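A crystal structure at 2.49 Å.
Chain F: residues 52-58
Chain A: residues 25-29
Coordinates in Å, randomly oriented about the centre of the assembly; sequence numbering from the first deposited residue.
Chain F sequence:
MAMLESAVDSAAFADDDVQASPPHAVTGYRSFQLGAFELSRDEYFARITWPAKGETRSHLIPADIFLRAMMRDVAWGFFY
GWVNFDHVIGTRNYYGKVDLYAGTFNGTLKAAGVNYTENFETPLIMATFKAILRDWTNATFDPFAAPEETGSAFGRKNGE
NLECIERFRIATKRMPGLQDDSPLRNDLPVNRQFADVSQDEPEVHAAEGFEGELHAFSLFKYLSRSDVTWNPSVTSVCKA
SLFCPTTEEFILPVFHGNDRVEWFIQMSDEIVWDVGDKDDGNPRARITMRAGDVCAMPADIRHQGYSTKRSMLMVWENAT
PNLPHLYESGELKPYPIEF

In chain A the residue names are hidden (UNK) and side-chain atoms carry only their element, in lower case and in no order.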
# COMPACT_ATOMS: atom_id res chain seq x y z
N ALA F 52 -14.84 -13.40 -14.72
CA ALA F 52 -13.83 -13.43 -15.77
C ALA F 52 -13.34 -14.84 -15.96
O ALA F 52 -13.07 -15.54 -14.99
CB ALA F 52 -12.67 -12.51 -15.44
N LYS F 53 -13.23 -15.25 -17.22
CA LYS F 53 -12.70 -16.57 -17.52
C LYS F 53 -13.56 -17.63 -16.85
O LYS F 53 -13.02 -18.55 -16.23
CB LYS F 53 -11.28 -16.67 -16.99
CG LYS F 53 -10.20 -16.85 -18.04
CD LYS F 53 -8.88 -17.19 -17.36
CE LYS F 53 -8.04 -18.11 -18.24
NZ LYS F 53 -7.28 -19.08 -17.40
N GLY F 54 -14.88 -17.48 -16.94
CA GLY F 54 -15.83 -18.45 -16.43
C GLY F 54 -15.97 -18.63 -14.92
O GLY F 54 -16.60 -19.59 -14.48
N GLU F 55 -15.39 -17.74 -14.14
CA GLU F 55 -15.44 -17.88 -12.68
C GLU F 55 -15.51 -16.52 -12.04
O GLU F 55 -15.24 -15.51 -12.68
CB GLU F 55 -14.18 -18.56 -12.17
CG GLU F 55 -14.07 -20.06 -12.40
CD GLU F 55 -12.67 -20.56 -12.08
OE1 GLU F 55 -11.72 -19.81 -12.34
OE2 GLU F 55 -12.52 -21.69 -11.56
N THR F 56 -15.83 -16.51 -10.76
CA THR F 56 -15.78 -15.29 -9.98
C THR F 56 -14.33 -14.99 -9.58
O THR F 56 -13.61 -15.88 -9.16
CB THR F 56 -16.65 -15.39 -8.72
OG1 THR F 56 -18.02 -15.59 -9.10
CG2 THR F 56 -16.52 -14.12 -7.84
N ARG F 57 -13.92 -13.74 -9.74
CA ARG F 57 -12.57 -13.31 -9.38
C ARG F 57 -12.71 -12.25 -8.30
O ARG F 57 -13.76 -11.63 -8.18
CB ARG F 57 -11.85 -12.71 -10.59
CG ARG F 57 -11.88 -13.58 -11.84
CD ARG F 57 -11.08 -14.84 -11.67
NE ARG F 57 -11.22 -15.72 -12.83
CZ ARG F 57 -10.75 -16.96 -12.88
NH1 ARG F 57 -10.09 -17.46 -11.85
NH2 ARG F 57 -10.93 -17.69 -13.98
N SER F 58 -11.66 -12.06 -7.51
CA SER F 58 -11.75 -11.28 -6.29
C SER F 58 -10.50 -10.48 -6.07
O SER F 58 -9.43 -10.86 -6.53
CB SER F 58 -11.92 -12.20 -5.07
OG SER F 58 -13.03 -13.06 -5.23
N UNK A 25 -9.05 -23.65 -3.80
CA UNK A 25 -7.95 -23.27 -4.66
C UNK A 25 -8.53 -22.75 -5.97
O UNK A 25 -9.03 -23.52 -6.79
c UNK A 25 -7.00 -24.46 -4.94
c UNK A 25 -6.10 -24.17 -6.13
c UNK A 25 -6.16 -24.78 -3.70
N UNK A 26 -8.47 -21.44 -6.15
CA UNK A 26 -8.91 -20.82 -7.40
C UNK A 26 -7.74 -20.70 -8.38
O UNK A 26 -6.83 -19.90 -8.19
c UNK A 26 -10.07 -17.13 -8.03
o UNK A 26 -9.70 -16.30 -8.90
c UNK A 26 -9.89 -18.62 -8.33
o UNK A 26 -10.57 -16.80 -6.92
c UNK A 26 -9.51 -19.43 -7.10
N UNK A 27 -7.78 -21.50 -9.44
CA UNK A 27 -6.72 -21.49 -10.44
C UNK A 27 -6.92 -20.40 -11.49
O UNK A 27 -8.00 -20.29 -12.08
c UNK A 27 -5.69 -22.77 -12.34
c UNK A 27 -6.33 -23.95 -10.19
c UNK A 27 -4.93 -23.83 -9.61
c UNK A 27 -6.68 -22.83 -11.17
N UNK A 28 -5.90 -19.58 -11.70
CA UNK A 28 -5.87 -18.66 -12.83
C UNK A 28 -5.07 -19.30 -13.96
O UNK A 28 -5.46 -19.23 -15.12
c UNK A 28 -5.17 -17.32 -12.48
c UNK A 28 -5.73 -16.71 -11.18
c UNK A 28 -5.26 -16.34 -13.66
c UNK A 28 -7.22 -16.56 -11.16
N UNK A 29 -3.95 -19.93 -13.60
CA UNK A 29 -3.09 -20.59 -14.56
C UNK A 29 -2.37 -21.75 -13.89
O UNK A 29 -1.78 -21.59 -12.81
c UNK A 29 -2.07 -19.61 -15.13
o UNK A 29 -1.10 -20.26 -15.94
O HOH W 1 -8.92 -13.91 -8.61
O HOH W 2 -13.20 -15.69 -6.32
O HOH W 3 -9.31 -20.81 -14.40

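Position 25 of chain A carries three side-chain carbons, one bonded to the backbone and bearing the other two, and they lie out of reach of residues 52-58 of chain F. This fork directly at the first carbon, with no heteroatom, is that of valine. Val A25 takes no part in the contact.

At position 26 the side chain runs through three carbons, and the third carries two oxygens. One of these oxygens lies 3.2 Å from NH1 of Arg F57, at the edge of the guanidinium and near its plane. A carboxylate at the end of a three-carbon chain identifies glutamate. With chi1 and chi2 both t, Glu A26 is extended, so that its end comes nearer to chain F although its CA-to-CB bond points sideways. The 3.2 Å contact between Arg F57 NH1 and Glu A26 OE2 is a salt bridge and a hydrogen bond, with a nearly straight N-H...O angle of 162°.

Position 27 has four side-chain carbons, forked at the first, one arm two carbons long. They touch nothing in residues 52-58 of chain F, whereas the backbone O of position 27 lies 3.5 Å from Arg F57 NH1. The branching is that of isoleucine. The end of this side chain leads away from chain F, and what Ile A27 offers instead is its carbonyl. Water 3 donates to Ile A27 O at 2.7 Å and, weakly, to Glu F55 OE1 at 3.3 Å, joining two acceptors that could not bond directly.

Position 28 repeats the same pattern, four carbons forked at the first with one two-carbon arm. Here the end of the side chain approaches chain F, and the last carbon of the longer arm packs 3.1 Å from Arg F57 NH1. The backbone also contributes, since Lys F53 NZ donates a hydrogen bond to the O of position 28 at 2.9 Å. This residue is again isoleucine, and the carbon beside the guanidinium is CD1 of Ile A28.

Position 29 has one carbon followed by one oxygen and makes no contact with residues 52-58 of chain F; this hydroxymethyl group is that of serine.

The contact centres on Arg F57, whose guanidinium is held in place by its own chain. Across the type I' turn from Ala F52 to Glu F55, Arg F57 NE donates to Ala F52 O at 2.8 Å, while Arg F57 NH2 forms a salt bridge with Glu F55 OE1 at 2.8 Å. NH1 is left facing Glu A26. Water 2 extends the link, donating to Glu A26 OE1 and Thr F56 O and accepting from Ser F58 OG, each at 2.9 Å. The two strands run at 102° to each other, and side chains and waters, rather than backbone pairing, connect them.

Chain A, residues 25-29: VEIIS
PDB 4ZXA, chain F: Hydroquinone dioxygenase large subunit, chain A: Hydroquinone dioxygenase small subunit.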